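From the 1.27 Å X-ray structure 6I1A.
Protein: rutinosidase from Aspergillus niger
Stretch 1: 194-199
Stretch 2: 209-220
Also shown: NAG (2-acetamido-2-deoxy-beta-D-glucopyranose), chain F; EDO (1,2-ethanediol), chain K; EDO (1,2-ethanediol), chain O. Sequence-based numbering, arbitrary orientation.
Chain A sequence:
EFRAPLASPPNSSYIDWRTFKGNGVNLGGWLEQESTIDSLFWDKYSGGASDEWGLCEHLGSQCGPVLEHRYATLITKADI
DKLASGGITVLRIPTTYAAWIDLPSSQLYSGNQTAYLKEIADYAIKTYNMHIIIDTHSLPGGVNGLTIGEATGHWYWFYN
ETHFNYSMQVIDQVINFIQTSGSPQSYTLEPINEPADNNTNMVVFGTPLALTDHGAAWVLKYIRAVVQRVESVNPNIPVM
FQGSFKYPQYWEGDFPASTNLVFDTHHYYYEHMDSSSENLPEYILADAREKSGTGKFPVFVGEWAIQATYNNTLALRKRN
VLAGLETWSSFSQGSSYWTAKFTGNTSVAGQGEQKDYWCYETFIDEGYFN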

ATOM      1  N   GLU A 194      -6.544  16.439  -3.628  1.00 10.62           N
ATOM      2  CA  GLU A 194      -6.117  15.225  -4.339  1.00 11.40           C
ATOM      3  C   GLU A 194      -5.446  15.539  -5.680  1.00 11.12           C
ATOM      4  O   GLU A 194      -5.787  14.943  -6.710  1.00 11.62           O
ATOM      5  N   PRO A 195      -4.386  16.379  -5.682  1.00 11.56           N
ATOM      6  CA  PRO A 195      -3.607  16.531  -6.907  1.00 11.73           C
ATOM      7  C   PRO A 195      -2.931  15.203  -7.251  1.00 11.85           C
ATOM      8  O   PRO A 195      -2.399  14.507  -6.359  1.00 12.04           O
ATOM      9  N   ALA A 196      -2.887  14.848  -8.527  1.00 12.19           N
ATOM     10  CA  ALA A 196      -2.290  13.582  -8.994  1.00 12.10           C
ATOM     11  C   ALA A 196      -1.904  13.741 -10.451  1.00 12.40           C
ATOM     12  O   ALA A 196      -2.767  14.105 -11.237  1.00 13.68           O
ATOM     13  N   ASP A 197      -0.636  13.449 -10.757  1.00 12.85           N
ATOM     14  CA  ASP A 197      -0.124  13.541 -12.132  1.00 13.86           C
ATOM     15  C   ASP A 197       0.219  12.183 -12.691  1.00 13.78           C
ATOM     16  O   ASP A 197       0.767  12.140 -13.846  1.00 16.79           O
ATOM     17  N   ASN A 198       0.012  11.075 -11.971  1.00 13.22           N
ATOM     18  CA  ASN A 198       0.487   9.741 -12.439  1.00 13.57           C
ATOM     19  C   ASN A 198      -0.631   8.726 -12.350  1.00 14.67           C
ATOM     20  O   ASN A 198      -0.326   7.500 -12.235  1.00 15.20           O
ATOM     21  N   ASN A 199      -1.882   9.128 -12.487  1.00 13.65           N
ATOM     22  CA  ASN A 199      -3.059   8.248 -12.314  1.00 12.96           C
ATOM     23  C   ASN A 199      -3.774   7.953 -13.640  1.00 12.84           C
ATOM     24  O   ASN A 199      -4.975   7.640 -13.603  1.00 15.19           O
ATOM     25  N   LEU A 209       1.988   6.596  -5.333  1.00 13.59           N
ATOM     26  CA  LEU A 209       2.415   6.546  -6.743  1.00 13.71           C
ATOM     27  C   LEU A 209       1.495   7.394  -7.623  1.00 12.60           C
ATOM     28  O   LEU A 209       1.790   7.537  -8.815  1.00 14.08           O
ATOM     29  N   ALA A 210       0.427   7.989  -7.063  1.00 12.67           N
ATOM     30  CA  ALA A 210      -0.460   8.851  -7.877  1.00 11.96           C
ATOM     31  C   ALA A 210       0.206  10.197  -8.153  1.00 12.70           C
ATOM     32  O   ALA A 210      -0.253  10.881  -9.091  1.00 12.47           O
ATOM     33  N   LEU A 211       1.242  10.571  -7.455  1.00 12.77           N
ATOM     34  CA  LEU A 211       1.920  11.890  -7.610  1.00 12.55           C
ATOM     35  C   LEU A 211       3.417  11.670  -7.707  1.00 14.41           C
ATOM     36  O   LEU A 211       4.010  11.117  -6.744  1.00 15.28           O
ATOM     37  N   THR A 212       4.000  12.065  -8.823  1.00 14.98           N
ATOM     38  CA  THR A 212       5.468  11.976  -9.025  1.00 14.84           C
ATOM     39  C   THR A 212       6.195  13.079  -8.257  1.00 15.32           C
ATOM     40  O   THR A 212       5.592  14.048  -7.814  1.00 14.00           O
ATOM     41  N   ASP A 213       7.518  12.930  -8.066  1.00 16.83           N
ATOM     42  CA  ASP A 213       8.304  14.004  -7.444  1.00 16.73           C
ATOM     43  C   ASP A 213       8.215  15.289  -8.266  1.00 15.43           C
ATOM     44  O   ASP A 213       8.142  16.385  -7.676  1.00 16.07           O
ATOM     45  N   HIS A 214       8.184  15.193  -9.589  1.00 16.50           N
ATOM     46  CA  HIS A 214       8.050  16.375 -10.458  1.00 17.83           C
ATOM     47  C   HIS A 214       6.697  17.066 -10.171  1.00 15.21           C
ATOM     48  O   HIS A 214       6.646  18.289 -10.020  1.00 15.75           O
ATOM     49  N   GLY A 215       5.602  16.303 -10.177  1.00 14.74           N
ATOM     50  CA  GLY A 215       4.302  16.890  -9.856  1.00 13.24           C
ATOM     51  C   GLY A 215       4.272  17.430  -8.458  1.00 12.71           C
ATOM     52  O   GLY A 215       3.683  18.487  -8.237  1.00 13.95           O
ATOM     53  N   ALA A 216       4.868  16.727  -7.501  1.00 13.18           N
ATOM     54  CA  ALA A 216       4.904  17.181  -6.107  1.00 13.69           C
ATOM     55  C   ALA A 216       5.643  18.509  -5.967  1.00 13.56           C
ATOM     56  O   ALA A 216       5.231  19.380  -5.151  1.00 14.57           O
ATOM     57  N   ALA A 217       6.668  18.769  -6.776  1.00 13.50           N
ATOM     58  CA  ALA A 217       7.385  20.057  -6.728  1.00 13.87           C
ATOM     59  C   ALA A 217       6.451  21.180  -7.173  1.00 14.13           C
ATOM     60  O   ALA A 217       6.540  22.297  -6.609  1.00 14.91           O
ATOM     61  N   TRP A 218       5.592  20.955  -8.162  1.00 14.16           N
ATOM     62  CA  TRP A 218       4.671  22.008  -8.619  1.00 12.99           C
ATOM     63  C   TRP A 218       3.639  22.228  -7.507  1.00 12.73           C
ATOM     64  O   TRP A 218       3.258  23.353  -7.222  1.00 12.76           O
ATOM     65  N   VAL A 219       3.119  21.143  -6.920  1.00 12.22           N
ATOM     66  CA  VAL A 219       2.165  21.310  -5.812  1.00 12.58           C
ATOM     67  C   VAL A 219       2.827  22.134  -4.713  1.00 12.50           C
ATOM     68  O   VAL A 219       2.164  23.007  -4.115  1.00 12.96           O
ATOM     69  N   LEU A 220       4.095  21.844  -4.354  1.00 13.65           N
ATOM     70  CA  LEU A 220       4.783  22.593  -3.287  1.00 14.53           C
ATOM     71  C   LEU A 220       4.934  24.074  -3.632  1.00 13.82           C
ATOM     72  O   LEU A 220       4.720  24.919  -2.777  1.00 13.39           O
TER

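Polar side chains supply three of the four hydrogen bonds that join this irregular segment to the 3-10 segment and to the residue that caps the helix. Asp197 is the hub. Its CA-to-CB bond runs sideways, but chi1 in p brings the carboxylate nearer the second stretch, where both oxygens find donors: Thr212 N reaches Asp197 OD1 at 2.8 Å, nearly straight at 169°, and Thr212 OG1 donates to Asp197 OD2 at 2.6 Å. The same threonine, also p, is the N-cap, and Thr212 OG1 accepts from Gly215 N at 3.0 Å. One small hydroxyl thus serves as donor to the aspartate and acceptor for the helix. Glycine suits the first turn of the helix, because an ideal CB on Gly215 would point toward the first stretch and lie 2.4 Å from Asp197 OD2, a clash.

Asn198, chi1 t, points toward the second stretch. Asn198 N donates to Ala210 O (2.9 Å), while Asn198 ND2, bonded covalently to C1 of the NAG, still has a hydrogen for Leu209 O at 2.9 Å. The glycosylated nitrogen therefore keeps a hydrogen-bond partner, and Thr212 CG2 lies 3.8 Å from NAG C8.

Two apolar side-chain contacts add to these bonds. Pro195 CB meets Val219 CG2 (chi1 t) at 3.8 Å. The compact Ala196 CB and Ala210 CB lie 4.1 Å apart. Beyond the interface, Glu194 OE1 and OE2 accept from one ethanediol.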

ATOM      1  CB  GLU A 194      -7.282  14.243  -4.471  1.00 11.61           C
ATOM      2  CG  GLU A 194      -7.800  13.753  -3.155  1.00 11.69           C
ATOM      3  CD  GLU A 194      -8.946  12.755  -3.292  1.00 12.09           C
ATOM      4  OE1 GLU A 194      -9.289  12.306  -4.403  1.00 12.97           O
ATOM      5  OE2 GLU A 194      -9.421  12.278  -2.180  1.00 12.68           O
ATOM      6  CB  PRO A 195      -2.579  17.628  -6.534  1.00 12.64           C
ATOM      7  CG  PRO A 195      -2.436  17.485  -5.024  1.00 12.95           C
ATOM      8  CD  PRO A 195      -3.806  17.094  -4.545  1.00 11.92           C
ATOM      9  CB  ALA A 196      -3.251  12.463  -8.776  1.00 12.89           C
ATOM     10  CB  ASP A 197       1.089  14.462 -12.257  1.00 13.85           C
ATOM     11  CG  ASP A 197       2.295  13.926 -11.564  1.00 14.66           C
ATOM     12  OD1 ASP A 197       2.135  13.098 -10.666  1.00 14.67           O
ATOM     13  OD2 ASP A 197       3.434  14.363 -11.895  1.00 18.37           O
ATOM     14  CB  ASN A 198       1.692   9.283 -11.673  1.00 13.68           C
ATOM     15  CG  ASN A 198       2.379   8.116 -12.332  1.00 15.76           C
ATOM     16  OD1 ASN A 198       2.486   8.072 -13.560  1.00 17.30           O
ATOM     17  ND2 ASN A 198       2.811   7.136 -11.510  1.00 14.88           N
ATOM     18  CB  ASN A 199      -3.995   8.816 -11.252  1.00 12.52           C
ATOM     19  CG  ASN A 199      -4.562  10.174 -11.630  1.00 12.73           C
ATOM     20  OD1 ASN A 199      -3.773  11.034 -12.015  1.00 13.37           O
ATOM     21  ND2 ASN A 199      -5.856  10.329 -11.497  1.00 13.54           N
ATOM     22  CB  LEU A 209       2.396   5.104  -7.245  1.00 15.74           C
ATOM     23  CG  LEU A 209       3.381   4.165  -6.536  1.00 19.05           C
ATOM     24  CD1 LEU A 209       3.385   2.827  -7.254  1.00 23.17           C
ATOM     25  CD2 LEU A 209       4.779   4.788  -6.392  1.00 24.37           C
ATOM     26  CB  ALA A 210      -1.729   9.064  -7.135  1.00 12.78           C
ATOM     27  CB  LEU A 211       1.504  12.804  -6.453  1.00 12.77           C
ATOM     28  CG  LEU A 211       2.068  14.245  -6.487  1.00 13.33           C
ATOM     29  CD1 LEU A 211       1.454  15.041  -7.664  1.00 14.29           C
ATOM     30  CD2 LEU A 211       1.810  14.960  -5.173  1.00 13.49           C
ATOM     31  CB  THR A 212       5.877  12.041 -10.496  1.00 16.25           C
ATOM     32  OG1 THR A 212       5.694  13.392 -10.956  1.00 17.02           O
ATOM     33  CG2 THR A 212       5.060  11.104 -11.347  1.00 18.03           C
ATOM     34  CB  ASP A 213       9.774  13.576  -7.284  1.00 20.76           C
ATOM     35  CG  ASP A 213      10.067  12.732  -6.034  1.00 27.37           C
ATOM     36  OD1 ASP A 213       9.267  12.693  -5.010  1.00 26.68           O
ATOM     37  OD2 ASP A 213      11.131  12.092  -6.061  1.00 29.99           O
ATOM     38  CB  HIS A 214       8.131  15.889 -11.902  1.00 22.04           C
ATOM     39  CG  HIS A 214       8.241  16.911 -12.960  1.00 29.80           C
ATOM     40  ND1 HIS A 214       7.294  17.014 -13.987  1.00 37.53           N
ATOM     41  CD2 HIS A 214       9.198  17.834 -13.218  1.00 33.96           C
ATOM     42  CE1 HIS A 214       7.668  17.976 -14.820  1.00 31.24           C
ATOM     43  NE2 HIS A 214       8.805  18.534 -14.345  1.00 33.26           N
ATOM     44  CB  ALA A 216       5.551  16.157  -5.248  1.00 14.81           C
ATOM     45  CB  ALA A 217       8.642  19.990  -7.607  1.00 15.92           C
ATOM     46  CB  TRP A 218       4.034  21.649  -9.966  1.00 14.13           C
ATOM     47  CG  TRP A 218       3.351  22.806 -10.563  1.00 13.42           C
ATOM     48  CD1 TRP A 218       2.022  23.087 -10.546  1.00 13.24           C
ATOM     49  CD2 TRP A 218       3.981  23.911 -11.218  1.00 13.96           C
ATOM     50  NE1 TRP A 218       1.772  24.263 -11.183  1.00 14.95           N
ATOM     51  CE2 TRP A 218       2.959  24.798 -11.614  1.00 13.51           C
ATOM     52  CE3 TRP A 218       5.299  24.196 -11.586  1.00 15.03           C
ATOM     53  CZ2 TRP A 218       3.196  25.977 -12.301  1.00 13.83           C
ATOM     54  CZ3 TRP A 218       5.520  25.363 -12.274  1.00 15.60           C
ATOM     55  CH2 TRP A 218       4.497  26.232 -12.633  1.00 14.83           C
ATOM     56  CB  VAL A 219       1.697  19.941  -5.290  1.00 12.16           C
ATOM     57  CG1 VAL A 219       0.920  20.115  -4.002  1.00 13.43           C
ATOM     58  CG2 VAL A 219       0.876  19.228  -6.364  1.00 12.53           C
ATOM     59  CB  LEU A 220       6.128  21.937  -2.990  1.00 15.83           C
ATOM     60  CG  LEU A 220       6.951  22.612  -1.895  1.00 16.97           C
ATOM     61  CD1 LEU A 220       6.193  22.615  -0.595  1.00 17.35           C
ATOM     62  CD2 LEU A 220       8.270  21.902  -1.734  1.00 19.46           C
TER
HETATM   63  C1  NAG F 404       3.440   5.956 -12.087  1.00 16.98           C
HETATM   64  C2  NAG F 404       4.633   5.486 -11.242  1.00 17.41           C
HETATM   65  C3  NAG F 404       5.108   4.105 -11.822  1.00 19.81           C
HETATM   66  C4  NAG F 404       3.968   3.118 -11.872  1.00 19.54           C
HETATM   67  C5  NAG F 404       2.863   3.687 -12.734  1.00 17.76           C
HETATM   68  C6  NAG F 404       1.678   2.771 -12.824  1.00 18.63           C
HETATM   69  C7  NAG F 404       5.995   7.220 -10.213  1.00 23.14           C
HETATM   70  C8  NAG F 404       7.207   8.117 -10.377  1.00 22.86           C
HETATM   71  N2  NAG F 404       5.691   6.467 -11.246  1.00 19.94           N
HETATM   72  O3  NAG F 404       6.111   3.584 -10.916  1.00 22.86           O
HETATM   73  O4  NAG F 404       4.439   1.922 -12.572  1.00 21.29           O
HETATM   74  O5  NAG F 404       2.446   4.943 -12.103  1.00 16.03           O
HETATM   75  O6  NAG F 404       0.738   3.192 -13.814  1.00 18.53           O
HETATM   76  O7  NAG F 404       5.301   7.256  -9.184  1.00 23.22           O
HETATM   77  C1  EDO K 409     -11.407   9.608  -4.423  1.00 23.00           C
HETATM   78  O1  EDO K 409     -11.482  10.990  -4.631  1.00 18.38           O
HETATM   79  C2  EDO K 409     -11.280   9.318  -2.968  1.00 23.05           C
HETATM   80  O2  EDO K 409      -9.970   9.642  -2.423  1.00 22.34           O
HETATM   81  C1  EDO O 413      -9.310   9.571 -15.651  1.00 25.70           C
HETATM   82  O1  EDO O 413      -9.894   8.301 -15.958  1.00 36.48           O
HETATM   83  C2  EDO O 413      -8.143   9.288 -14.783  1.00 25.28           C
HETATM   84  O2  EDO O 413      -7.261   8.292 -15.286  1.00 26.26           O